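Local coordinates for arginine kinase (Anthopleura japonica, PDB 4RF6), which catalyses the reversible transfer of a phosphoryl group from ATP to L-arginine, giving N(omega)-phospho-L-arginine and ADP, and is built of two tandem phosphagen kinase repeats in one chain, at residues V72-A76 against T276-S280; T130-V134 against V249-L253; K158-L163 against E259-L264. Where two conformers were deposited one is given. Numbering follows the deposited sequence.

Contact 1. Residues V72-A76 against T276-S280; sequences VGVYA and TSCPS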
ATOM      1  N   VAL A  72      32.931   0.720  -2.467  1.00 30.62           N
ATOM      2  CA  VAL A  72      33.566   1.062  -3.736  1.00 29.79           C
ATOM      3  C   VAL A  72      34.647   2.132  -3.534  1.00 28.81           C
ATOM      4  O   VAL A  72      35.840   1.857  -3.687  1.00 28.85           O
ATOM      5  CB  VAL A  72      32.529   1.547  -4.759  1.00 28.80           C
ATOM      6  CG1 VAL A  72      33.200   1.871  -6.078  1.00 25.64           C
ATOM      7  CG2 VAL A  72      31.452   0.485  -4.961  1.00 28.19           C
ATOM      8  N   GLY A  73      34.228   3.351  -3.205  1.00 23.94           N
ATOM      9  CA  GLY A  73      35.164   4.391  -2.815  1.00 26.43           C
ATOM     10  C   GLY A  73      35.709   5.311  -3.894  1.00 27.56           C
ATOM     11  O   GLY A  73      36.656   6.065  -3.641  1.00 28.90           O
ATOM     12  N   VAL A  74      35.143   5.247  -5.099  1.00 24.14           N
ATOM     13  CA  VAL A  74      35.461   6.241  -6.128  1.00 23.01           C
ATOM     14  C   VAL A  74      34.189   6.780  -6.786  1.00 21.70           C
ATOM     15  O   VAL A  74      33.175   6.079  -6.868  1.00 20.62           O
ATOM     16  CB  VAL A  74      36.401   5.695  -7.222  1.00 25.83           C
ATOM     17  CG1 VAL A  74      37.662   5.104  -6.616  1.00 27.57           C
ATOM     18  CG2 VAL A  74      35.687   4.661  -8.080  1.00 28.18           C
ATOM     19  N   TYR A  75      34.252   8.029  -7.234  1.00 19.05           N
ATOM     20  CA  TYR A  75      33.196   8.617  -8.049  1.00 19.48           C
ATOM     21  C   TYR A  75      33.853   9.262  -9.263  1.00 20.04           C
ATOM     22  O   TYR A  75      34.979   9.757  -9.172  1.00 23.31           O
ATOM     23  CB  TYR A  75      32.410   9.665  -7.261  1.00 18.44           C
ATOM     24  CG  TYR A  75      31.594   9.113  -6.106  1.00 20.14           C
ATOM     25  CD1 TYR A  75      32.184   8.862  -4.876  1.00 23.34           C
ATOM     26  CD2 TYR A  75      30.232   8.864  -6.244  1.00 21.78           C
ATOM     27  CE1 TYR A  75      31.448   8.368  -3.815  1.00 24.92           C
ATOM     28  CE2 TYR A  75      29.485   8.365  -5.189  1.00 23.67           C
ATOM     29  CZ  TYR A  75      30.102   8.120  -3.976  1.00 25.46           C
ATOM     30  OH  TYR A  75      29.368   7.626  -2.919  1.00 27.40           O
ATOM     31  N   ALA A  76      33.162   9.250 -10.401  1.00 20.40           N
ATOM     32  CA  ALA A  76      33.676   9.898 -11.610  1.00 21.64           C
ATOM     33  C   ALA A  76      33.124  11.313 -11.730  1.00 21.93           C
ATOM     34  O   ALA A  76      31.909  11.515 -11.685  1.00 18.61           O
ATOM     35  CB  ALA A  76      33.314   9.090 -12.831  1.00 22.35           C
ATOM     36  N   THR A 276      27.195   7.155 -14.850  1.00 21.38           N
ATOM     37  CA  THR A 276      26.690   7.596 -13.558  1.00 20.95           C
ATOM     38  C   THR A 276      27.873   7.998 -12.695  1.00 22.59           C
ATOM     39  O   THR A 276      29.014   7.649 -13.003  1.00 24.02           O
ATOM     40  CB  THR A 276      25.921   6.471 -12.858  1.00 22.34           C
ATOM     41  OG1 THR A 276      26.736   5.294 -12.819  1.00 24.00           O
ATOM     42  CG2 THR A 276      24.630   6.153 -13.600  1.00 21.79           C
ATOM     43  N   SER A 277      27.602   8.721 -11.615  1.00 19.41           N
ATOM     44  CA  SER A 277      28.658   9.199 -10.724  1.00 21.52           C
ATOM     45  C   SER A 277      29.423   8.049 -10.074  1.00 19.77           C
ATOM     46  O   SER A 277      30.656   8.032 -10.064  1.00 20.10           O
ATOM     47  CB  SER A 277      28.068  10.108  -9.648  1.00 21.53           C
ATOM     48  OG  SER A 277      27.315  11.155 -10.222  1.00 23.91           O
ATOM     49  N   CYS A 278      28.680   7.092  -9.526  1.00 18.70           N
ATOM     50  CA  CYS A 278      29.272   5.919  -8.907  1.00 17.64           C
ATOM     51  C   CYS A 278      29.277   4.779  -9.911  1.00 16.68           C
ATOM     52  O   CYS A 278      28.256   4.494 -10.537  1.00 19.00           O
ATOM     53  CB  CYS A 278      28.484   5.513  -7.660  1.00 18.36           C
ATOM     54  SG  CYS A 278      29.147   4.045  -6.821  1.00 29.39           S
ATOM     55  N   PRO A 279      30.435   4.121 -10.089  1.00 17.53           N
ATOM     56  CA  PRO A 279      30.502   3.024 -11.066  1.00 18.21           C
ATOM     57  C   PRO A 279      29.568   1.854 -10.752  1.00 17.94           C
ATOM     58  O   PRO A 279      29.401   0.985 -11.606  1.00 22.03           O
ATOM     59  CB  PRO A 279      31.974   2.567 -11.006  1.00 20.83           C
ATOM     60  CG  PRO A 279      32.559   3.233  -9.782  1.00 24.03           C
ATOM     61  CD  PRO A 279      31.767   4.491  -9.579  1.00 17.83           C
ATOM     62  N   SER A 280      28.970   1.824  -9.564  1.00 19.36           N
ATOM     63  CA  SER A 280      28.057   0.741  -9.212  1.00 20.27           C
ATOM     64  C   SER A 280      26.766   0.837 -10.022  1.00 21.75           C
ATOM     65  O   SER A 280      26.036  -0.154 -10.179  1.00 22.28           O
ATOM     66  CB  SER A 280      27.727   0.777  -7.718  1.00 21.09           C
ATOM     67  OG  SER A 280      27.056   1.978  -7.364  1.00 23.21           O
TER
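The substrate site of the first kinase repeat is the setting of this contact. By similarity, Val72, Gly73, Val74 and Tyr75 bind the guanidino substrate, and so does Cys278. One hydrogen bond joins the two loops: Ala76 N donates to Ser277 O at 2.8 Å, nearly straight at 166°. The same carbonyl receives a CA-H...O contact, with Tyr75 CA 3.3 Å from Ser277 O. Two neighbouring residues of 72-76 thus converge on one oxygen. The Tyr75 ring lies obliquely by Cys278. Tyr75 CE2 is 3.9 Å from Cys278 CB, and Cys278 SG is 5.2 Å from the centroid of the Tyr75 ring, an oblique sulfur-aromatic contact, though the position of this sulfur is less certain. In phosphagen kinases the small N-terminal domain supplies a substrate specificity loop, and the large catalytic domain supplies a reactive cysteine. Segments 72-76 and 276-280 probably correspond to these two elements, so the contact spans the domain boundary. Ser277 OG bonds to the backbone oxygen of Glu232, another substrate residue by similarity. Pro279 adds apolar contacts: its CG is 4.0 Å from Val72 CG1 and 3.8 Å from Val74 CG2. The positive phi of Gly73 (91°) would press a CB against the preceding carbonyl, which calls for glycine. Thr276 OG1 donates to Cys278 O at 2.9 Å, within segment 276-280.

Contact 2. Residues T130-V134 against V249-L253; sequences TRIRV and VFSRL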
ATOM      1  N   THR A 130       5.978  -3.030  -6.055  1.00 18.81           N
ATOM      2  CA  THR A 130       6.886  -3.133  -7.186  1.00 18.79           C
ATOM      3  C   THR A 130       7.507  -1.758  -7.429  1.00 20.47           C
ATOM      4  O   THR A 130       6.814  -0.737  -7.339  1.00 20.82           O
ATOM      5  CB  THR A 130       6.131  -3.611  -8.440  1.00 21.95           C
ATOM      6  OG1 THR A 130       5.630  -4.938  -8.218  1.00 19.04           O
ATOM      7  CG2 THR A 130       7.047  -3.620  -9.660  1.00 22.09           C
ATOM      8  N   ARG A 131       8.805  -1.731  -7.718  1.00 17.08           N
ATOM      9  CA  ARG A 131       9.543  -0.475  -7.845  1.00 20.54           C
ATOM     10  C   ARG A 131      10.659  -0.628  -8.871  1.00 21.60           C
ATOM     11  O   ARG A 131      11.392  -1.620  -8.853  1.00 18.09           O
ATOM     12  CB  ARG A 131      10.139  -0.086  -6.482  1.00 22.68           C
ATOM     13  CG  ARG A 131      10.927   1.216  -6.452  1.00 26.69           C
ATOM     14  CD  ARG A 131      11.467   1.469  -5.042  1.00 29.72           C
ATOM     15  NE  ARG A 131      12.235   2.711  -4.924  1.00 35.35           N
ATOM     16  CZ  ARG A 131      13.540   2.825  -5.170  1.00 33.43           C
ATOM     17  NH1 ARG A 131      14.137   3.996  -5.022  1.00 30.67           N
ATOM     18  NH2 ARG A 131      14.251   1.778  -5.568  1.00 35.53           N
ATOM     19  N   ILE A 132      10.774   0.337  -9.780  1.00 19.94           N
ATOM     20  CA  ILE A 132      11.890   0.353 -10.719  1.00 20.59           C
ATOM     21  C   ILE A 132      12.507   1.746 -10.761  1.00 19.57           C
ATOM     22  O   ILE A 132      11.809   2.753 -10.926  1.00 19.24           O
ATOM     23  CB  ILE A 132      11.486  -0.098 -12.141  1.00 20.44           C
ATOM     24  CG1 ILE A 132      10.743  -1.435 -12.097  1.00 17.14           C
ATOM     25  CG2 ILE A 132      12.722  -0.215 -13.024  1.00 19.43           C
ATOM     26  CD1 ILE A 132      10.300  -1.948 -13.461  1.00 17.19           C
ATOM     27  N   ARG A 133      13.821   1.788 -10.591  1.00 17.84           N
ATOM     28  CA  ARG A 133      14.565   3.039 -10.543  0.58 20.43           C
ATOM     29  C   ARG A 133      15.703   3.000 -11.550  1.00 19.91           C
ATOM     30  O   ARG A 133      16.332   1.965 -11.723  1.00 21.21           O
ATOM     31  CB  ARG A 133      15.140   3.226  -9.141  0.58 22.06           C
ATOM     32  CG  ARG A 133      16.118   4.376  -8.996  0.58 24.25           C
ATOM     33  CD  ARG A 133      17.345   3.931  -8.216  0.58 27.26           C
ATOM     34  NE  ARG A 133      18.503   3.703  -9.077  0.58 25.44           N
ATOM     35  CZ  ARG A 133      19.579   3.006  -8.721  0.58 22.12           C
ATOM     36  NH1 ARG A 133      20.584   2.861  -9.573  0.58 16.34           N
ATOM     37  NH2 ARG A 133      19.648   2.447  -7.521  0.58 22.25           N
ATOM     38  N   VAL A 134      15.953   4.122 -12.223  1.00 16.65           N
ATOM     39  CA  VAL A 134      17.115   4.253 -13.096  1.00 18.52           C
ATOM     40  C   VAL A 134      17.814   5.582 -12.838  1.00 19.79           C
ATOM     41  O   VAL A 134      17.175   6.587 -12.517  1.00 20.56           O
ATOM     42  CB  VAL A 134      16.769   4.136 -14.601  1.00 21.20           C
ATOM     43  CG1 VAL A 134      16.383   2.705 -14.961  1.00 20.68           C
ATOM     44  CG2 VAL A 134      15.660   5.112 -14.973  1.00 20.71           C
ATOM     45  N   VAL A 249       4.475  -0.678 -14.370  1.00 24.37           N
ATOM     46  CA  VAL A 249       5.494   0.156 -13.733  1.00 20.15           C
ATOM     47  C   VAL A 249       6.622   0.504 -14.711  1.00 21.75           C
ATOM     48  O   VAL A 249       7.081   1.647 -14.768  1.00 19.99           O
ATOM     49  CB  VAL A 249       6.092  -0.533 -12.491  1.00 16.85           C
ATOM     50  CG1 VAL A 249       7.346   0.198 -12.012  1.00 21.33           C
ATOM     51  CG2 VAL A 249       5.068  -0.623 -11.367  1.00 16.02           C
ATOM     52  N   PHE A 250       7.066  -0.492 -15.471  1.00 23.24           N
ATOM     53  CA  PHE A 250       8.149  -0.301 -16.426  1.00 26.39           C
ATOM     54  C   PHE A 250       7.686   0.515 -17.625  1.00 29.06           C
ATOM     55  O   PHE A 250       8.449   1.313 -18.178  1.00 29.60           O
ATOM     56  CB  PHE A 250       8.708  -1.649 -16.885  1.00 24.54           C
ATOM     57  CG  PHE A 250       9.964  -1.535 -17.706  1.00 24.22           C
ATOM     58  CD1 PHE A 250      11.061  -0.830 -17.225  1.00 22.36           C
ATOM     59  CD2 PHE A 250      10.053  -2.141 -18.952  1.00 26.18           C
ATOM     60  CE1 PHE A 250      12.223  -0.720 -17.977  1.00 24.18           C
ATOM     61  CE2 PHE A 250      11.211  -2.041 -19.714  1.00 27.22           C
ATOM     62  CZ  PHE A 250      12.300  -1.330 -19.225  1.00 26.69           C
ATOM     63  N   SER A 251       6.434   0.311 -18.024  1.00 28.11           N
ATOM     64  CA  SER A 251       5.840   1.093 -19.107  1.00 30.24           C
ATOM     65  C   SER A 251       5.842   2.585 -18.764  1.00 26.20           C
ATOM     66  O   SER A 251       6.274   3.415 -19.569  1.00 24.45           O
ATOM     67  CB  SER A 251       4.411   0.611 -19.390  1.00 31.82           C
ATOM     68  OG  SER A 251       3.774   1.428 -20.348  1.00 33.92           O
ATOM     69  N   ARG A 252       5.358   2.908 -17.566  1.00 22.03           N
ATOM     70  CA  ARG A 252       5.320   4.280 -17.070  1.00 23.05           C
ATOM     71  C   ARG A 252       6.731   4.860 -16.979  1.00 25.01           C
ATOM     72  O   ARG A 252       6.968   6.010 -17.366  1.00 27.49           O
ATOM     73  CB  ARG A 252       4.617   4.322 -15.705  1.00 23.15           C
ATOM     74  CG  ARG A 252       4.523   5.705 -15.066  1.00 23.34           C
ATOM     75  CD  ARG A 252       3.528   5.724 -13.907  1.00 25.21           C
ATOM     76  NE  ARG A 252       3.915   4.818 -12.825  1.00 27.97           N
ATOM     77  CZ  ARG A 252       3.267   3.697 -12.511  1.00 28.96           C
ATOM     78  NH1 ARG A 252       2.188   3.333 -13.189  1.00 29.23           N
ATOM     79  NH2 ARG A 252       3.697   2.943 -11.510  1.00 30.42           N
ATOM     80  N   LEU A 253       7.671   4.054 -16.485  1.00 23.62           N
ATOM     81  CA  LEU A 253       9.066   4.480 -16.404  1.00 25.19           C
ATOM     82  C   LEU A 253       9.597   4.835 -17.787  1.00 26.40           C
ATOM     83  O   LEU A 253      10.125   5.933 -18.002  1.00 27.84           O
ATOM     84  CB  LEU A 253       9.940   3.388 -15.785  1.00 23.51           C
ATOM     85  CG  LEU A 253      11.420   3.758 -15.674  1.00 23.72           C
ATOM     86  CD1 LEU A 253      11.595   4.982 -14.792  1.00 23.11           C
ATOM     87  CD2 LEU A 253      12.256   2.598 -15.148  1.00 24.82           C
TER
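Helix 246-264 packs on one face of the central antiparallel sheet of the catalytic domain, against its strand 127-136. The axes of segments 130-134 and 249-253 approach to 8.8 Å and run at 28° to each other. Val249 comes first in the segment. Its CG2 is 4.0 Å from Thr130 CG2, and its CG1 is 3.8 Å from Ile132 CG1. It therefore spans two strand residues that point to the same face. Phe250 follows, with its CB 3.8 Å from Ile132 CD1. Its side chain also touches Val345 and Val348 of helix 344-370. Arg252 makes no contact with the strand; its guanidinium forms a salt bridge with Glu241 of strand 235-242. Leu253, one turn after Val249, points to the strand again. Its CD2 is 3.6 Å from Ile132 CG2, and its CD1 is 4.1 Å from Val134 CG2. Leu253 N also bonds to Val249 O at 3.0 Å, within the helix. Ile132 thus meets all three touching helix residues and has 83 Å² covered. The strand alternates: Thr130, Ile132 and Val134 point to the helix, while Arg131 and Arg133 point away. Thr130 OG1 bonds to Gly243 O, while its CG2 methyl meets Val249. Residues 129-133 are predicted to bind ATP. No hydrogen bond crosses the interface. Apolar packing covers one face of the strand; alternation along it puts Arg131 and Arg133 on the other, consistent with their predicted role at the nucleotide.

Contact 3. Residues K158-L163 against E259-L264; sequences KVVGVL and EIDKKL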
ATOM      1  N   LYS A 158      16.264  22.519 -17.926  1.00 25.79           N
ATOM      2  CA  LYS A 158      15.933  21.683 -19.074  1.00 28.19           C
ATOM      3  C   LYS A 158      15.039  20.525 -18.663  1.00 27.11           C
ATOM      4  O   LYS A 158      14.068  20.211 -19.349  1.00 28.35           O
ATOM      5  CB  LYS A 158      17.201  21.150 -19.745  1.00 30.01           C
ATOM      6  CG  LYS A 158      17.789  22.109 -20.767  1.00 33.85           C
ATOM      7  CD  LYS A 158      19.306  22.073 -20.771  1.00 35.69           C
ATOM      8  CE  LYS A 158      19.862  21.121 -21.813  1.00 35.93           C
ATOM      9  NZ  LYS A 158      21.097  21.699 -22.435  1.00 34.92           N
ATOM     10  N   VAL A 159      15.375  19.896 -17.540  1.00 23.28           N
ATOM     11  CA  VAL A 159      14.623  18.741 -17.060  1.00 21.54           C
ATOM     12  C   VAL A 159      13.194  19.131 -16.704  1.00 22.45           C
ATOM     13  O   VAL A 159      12.237  18.489 -17.147  1.00 22.55           O
ATOM     14  CB  VAL A 159      15.316  18.066 -15.857  1.00 20.72           C
ATOM     15  CG1 VAL A 159      14.381  17.071 -15.187  1.00 19.44           C
ATOM     16  CG2 VAL A 159      16.588  17.366 -16.309  1.00 17.62           C
ATOM     17  N   VAL A 160      13.057  20.190 -15.910  1.00 22.79           N
ATOM     18  CA  VAL A 160      11.740  20.674 -15.485  1.00 27.83           C
ATOM     19  C   VAL A 160      10.838  20.985 -16.685  1.00 30.58           C
ATOM     20  O   VAL A 160       9.644  20.665 -16.679  1.00 30.85           O
ATOM     21  CB  VAL A 160      11.856  21.896 -14.553  1.00 28.79           C
ATOM     22  CG1 VAL A 160      10.498  22.537 -14.316  1.00 31.18           C
ATOM     23  CG2 VAL A 160      12.482  21.486 -13.224  1.00 28.69           C
ATOM     24  N   GLY A 161      11.423  21.581 -17.723  1.00 30.53           N
ATOM     25  CA  GLY A 161      10.704  21.860 -18.957  1.00 29.37           C
ATOM     26  C   GLY A 161      10.086  20.624 -19.589  1.00 29.77           C
ATOM     27  O   GLY A 161       8.975  20.681 -20.123  1.00 28.22           O
ATOM     28  N   VAL A 162      10.805  19.506 -19.537  1.00 28.23           N
ATOM     29  CA  VAL A 162      10.280  18.247 -20.050  1.00 29.82           C
ATOM     30  C   VAL A 162       9.253  17.673 -19.083  1.00 30.42           C
ATOM     31  O   VAL A 162       8.163  17.264 -19.489  1.00 31.27           O
ATOM     32  CB  VAL A 162      11.393  17.205 -20.286  1.00 27.65           C
ATOM     33  CG1 VAL A 162      10.790  15.853 -20.612  1.00 26.52           C
ATOM     34  CG2 VAL A 162      12.312  17.643 -21.406  1.00 26.33           C
ATOM     35  N   LEU A 163       9.603  17.650 -17.800  1.00 26.92           N
ATOM     36  CA  LEU A 163       8.739  17.041 -16.792  1.00 27.40           C
ATOM     37  C   LEU A 163       7.363  17.703 -16.721  1.00 26.30           C
ATOM     38  O   LEU A 163       6.344  17.014 -16.709  1.00 24.94           O
ATOM     39  CB  LEU A 163       9.414  17.034 -15.415  1.00 25.66           C
ATOM     40  CG  LEU A 163      10.635  16.126 -15.255  1.00 24.96           C
ATOM     41  CD1 LEU A 163      11.140  16.123 -13.818  1.00 22.12           C
ATOM     42  CD2 LEU A 163      10.327  14.707 -15.713  1.00 25.84           C
ATOM     43  N   GLU A 259      11.022  10.135 -23.260  1.00 31.25           N
ATOM     44  CA  GLU A 259      10.686  11.524 -23.571  1.00 32.80           C
ATOM     45  C   GLU A 259      11.825  12.475 -23.197  1.00 32.32           C
ATOM     46  O   GLU A 259      12.198  13.357 -23.976  1.00 30.50           O
ATOM     47  CB  GLU A 259       9.388  11.946 -22.871  1.00 36.16           C
ATOM     48  CG  GLU A 259       9.030  13.420 -23.054  1.00 41.30           C
ATOM     49  CD  GLU A 259       8.867  13.823 -24.515  1.00 47.93           C
ATOM     50  OE1 GLU A 259       8.583  12.946 -25.360  1.00 49.77           O
ATOM     51  OE2 GLU A 259       9.019  15.027 -24.818  1.00 50.07           O
ATOM     52  N   ILE A 260      12.371  12.290 -21.999  1.00 29.07           N
ATOM     53  CA  ILE A 260      13.538  13.047 -21.570  1.00 27.17           C
ATOM     54  C   ILE A 260      14.702  12.780 -22.527  1.00 26.86           C
ATOM     55  O   ILE A 260      15.377  13.710 -22.969  1.00 25.52           O
ATOM     56  CB  ILE A 260      13.945  12.691 -20.125  1.00 24.83           C
ATOM     57  CG1 ILE A 260      12.870  13.137 -19.132  1.00 24.38           C
ATOM     58  CG2 ILE A 260      15.276  13.332 -19.773  1.00 26.41           C
ATOM     59  CD1 ILE A 260      13.089  12.636 -17.697  1.00 23.15           C
ATOM     60  N   ASP A 261      14.921  11.505 -22.850  1.00 28.52           N
ATOM     61  CA  ASP A 261      15.986  11.105 -23.766  1.00 31.26           C
ATOM     62  C   ASP A 261      15.828  11.816 -25.112  1.00 33.69           C
ATOM     63  O   ASP A 261      16.773  12.428 -25.620  1.00 31.14           O
ATOM     64  CB  ASP A 261      15.971   9.582 -23.967  1.00 33.20           C
ATOM     65  CG  ASP A 261      17.253   9.055 -24.607  1.00 37.24           C
ATOM     66  OD1 ASP A 261      18.043   9.870 -25.131  1.00 39.71           O
ATOM     67  OD2 ASP A 261      17.460   7.819 -24.586  1.00 37.42           O
ATOM     68  N   LYS A 262      14.625  11.732 -25.675  1.00 37.80           N
ATOM     69  CA  LYS A 262      14.301  12.383 -26.943  1.00 40.46           C
ATOM     70  C   LYS A 262      14.649  13.876 -26.942  1.00 36.92           C
ATOM     71  O   LYS A 262      15.349  14.361 -27.832  1.00 34.96           O
ATOM     72  CB  LYS A 262      12.811  12.202 -27.243  1.00 43.14           C
ATOM     73  CG  LYS A 262      12.312  12.988 -28.444  1.00 48.27           C
ATOM     74  CD  LYS A 262      10.789  13.017 -28.482  1.00 51.19           C
ATOM     75  CE  LYS A 262      10.275  13.025 -29.910  1.00 54.57           C
ATOM     76  NZ  LYS A 262       8.787  12.957 -29.959  1.00 55.76           N
ATOM     77  N   LYS A 263      14.167  14.592 -25.931  1.00 33.37           N
ATOM     78  CA  LYS A 263      14.320  16.039 -25.875  1.00 34.92           C
ATOM     79  C   LYS A 263      15.708  16.491 -25.425  1.00 36.69           C
ATOM     80  O   LYS A 263      16.159  17.576 -25.795  1.00 38.07           O
ATOM     81  CB  LYS A 263      13.257  16.647 -24.956  1.00 36.60           C
ATOM     82  CG  LYS A 263      11.823  16.500 -25.462  1.00 38.82           C
ATOM     83  CD  LYS A 263      11.606  17.304 -26.746  1.00 38.98           C
ATOM     84  CE  LYS A 263      10.173  17.188 -27.258  1.00 39.04           C
ATOM     85  NZ  LYS A 263       9.185  17.543 -26.202  1.00 38.49           N
ATOM     86  N   LEU A 264      16.387  15.666 -24.630  1.00 34.63           N
ATOM     87  CA  LEU A 264      17.621  16.111 -23.979  1.00 29.13           C
ATOM     88  C   LEU A 264      18.872  15.281 -24.281  1.00 25.30           C
ATOM     89  O   LEU A 264      19.963  15.838 -24.414  1.00 25.68           O
ATOM     90  CB  LEU A 264      17.422  16.233 -22.465  1.00 25.72           C
ATOM     91  CG  LEU A 264      16.395  17.274 -22.016  1.00 25.23           C
ATOM     92  CD1 LEU A 264      16.389  17.426 -20.504  1.00 17.91           C
ATOM     93  CD2 LEU A 264      16.672  18.605 -22.684  1.00 28.37           C
TER
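Val162 has 88 Å² covered, the most in this contact. Its side chain is a knob among Glu259, Ile260, Lys263 and Leu264 of the facing helix. Val162 CG1 lies 3.7 Å from Ile260 CG1 and 3.9 Å from Glu259 CG. Val162 CG2 lies 3.8 Å from Lys263 CB and 4.1 Å from Leu264 CG. Glu259 and Lys263 contribute the aliphatic parts of their chains. Their charged ends pair with each other one turn apart, as Lys263 NZ donates to Glu259 OE2 at 2.9 Å in a salt bridge.

Val162 packs as a knob into a hole where helices 149-163 and 246-264 of the catalytic domain cross, near their C-terminal ends. The short segments have axes 10.0 Å apart at closest approach, with 127° between their directions. No hydrogen bond crosses between them.

Leu264 follows with 79 Å² covered. Its CD1 reaches the backbone of the other helix, 3.8 Å from Lys158 O and 4.0 Å from Val159 N. The same methyl is 3.9 Å from Lys158 CB and 4.2 Å from Val159 CG2. Leu264 also touches Leu138 in a loop. Lys158 packs here through its aliphatic part, while its NZ bonds to Tyr141 OH.

Ile260 comes third, with 52 Å². Besides Val162 it meets Leu163: Ile260 CD1 is 4.0 Å from Leu163 CD2. Ile260 and Val159 both touch Leu235 of strand 235-242.

Overall arrangement
All three contacts lie in the first kinase repeat. Contacts 2 and 3 share helix 246-264. Its earlier part packs on strand 127-136, and its C-terminal end meets helix 149-163; their centres are 18 Å apart. Contact 1 joins the N-terminal domain to the catalytic domain, with its centre 23 Å from that of contact 2 and 25 Å from that of contact 3. Contacts 1 and 2 both adjoin the probable active site. Their nearest atoms are about 6 Å apart, and the side chain of Cys278 is about 9 Å from that of Arg133, a predicted ATP residue. Contact 3 is helix packing farther off; the side chain of Ile260 is about 10 Å from that of Arg236, also predicted to bind ATP.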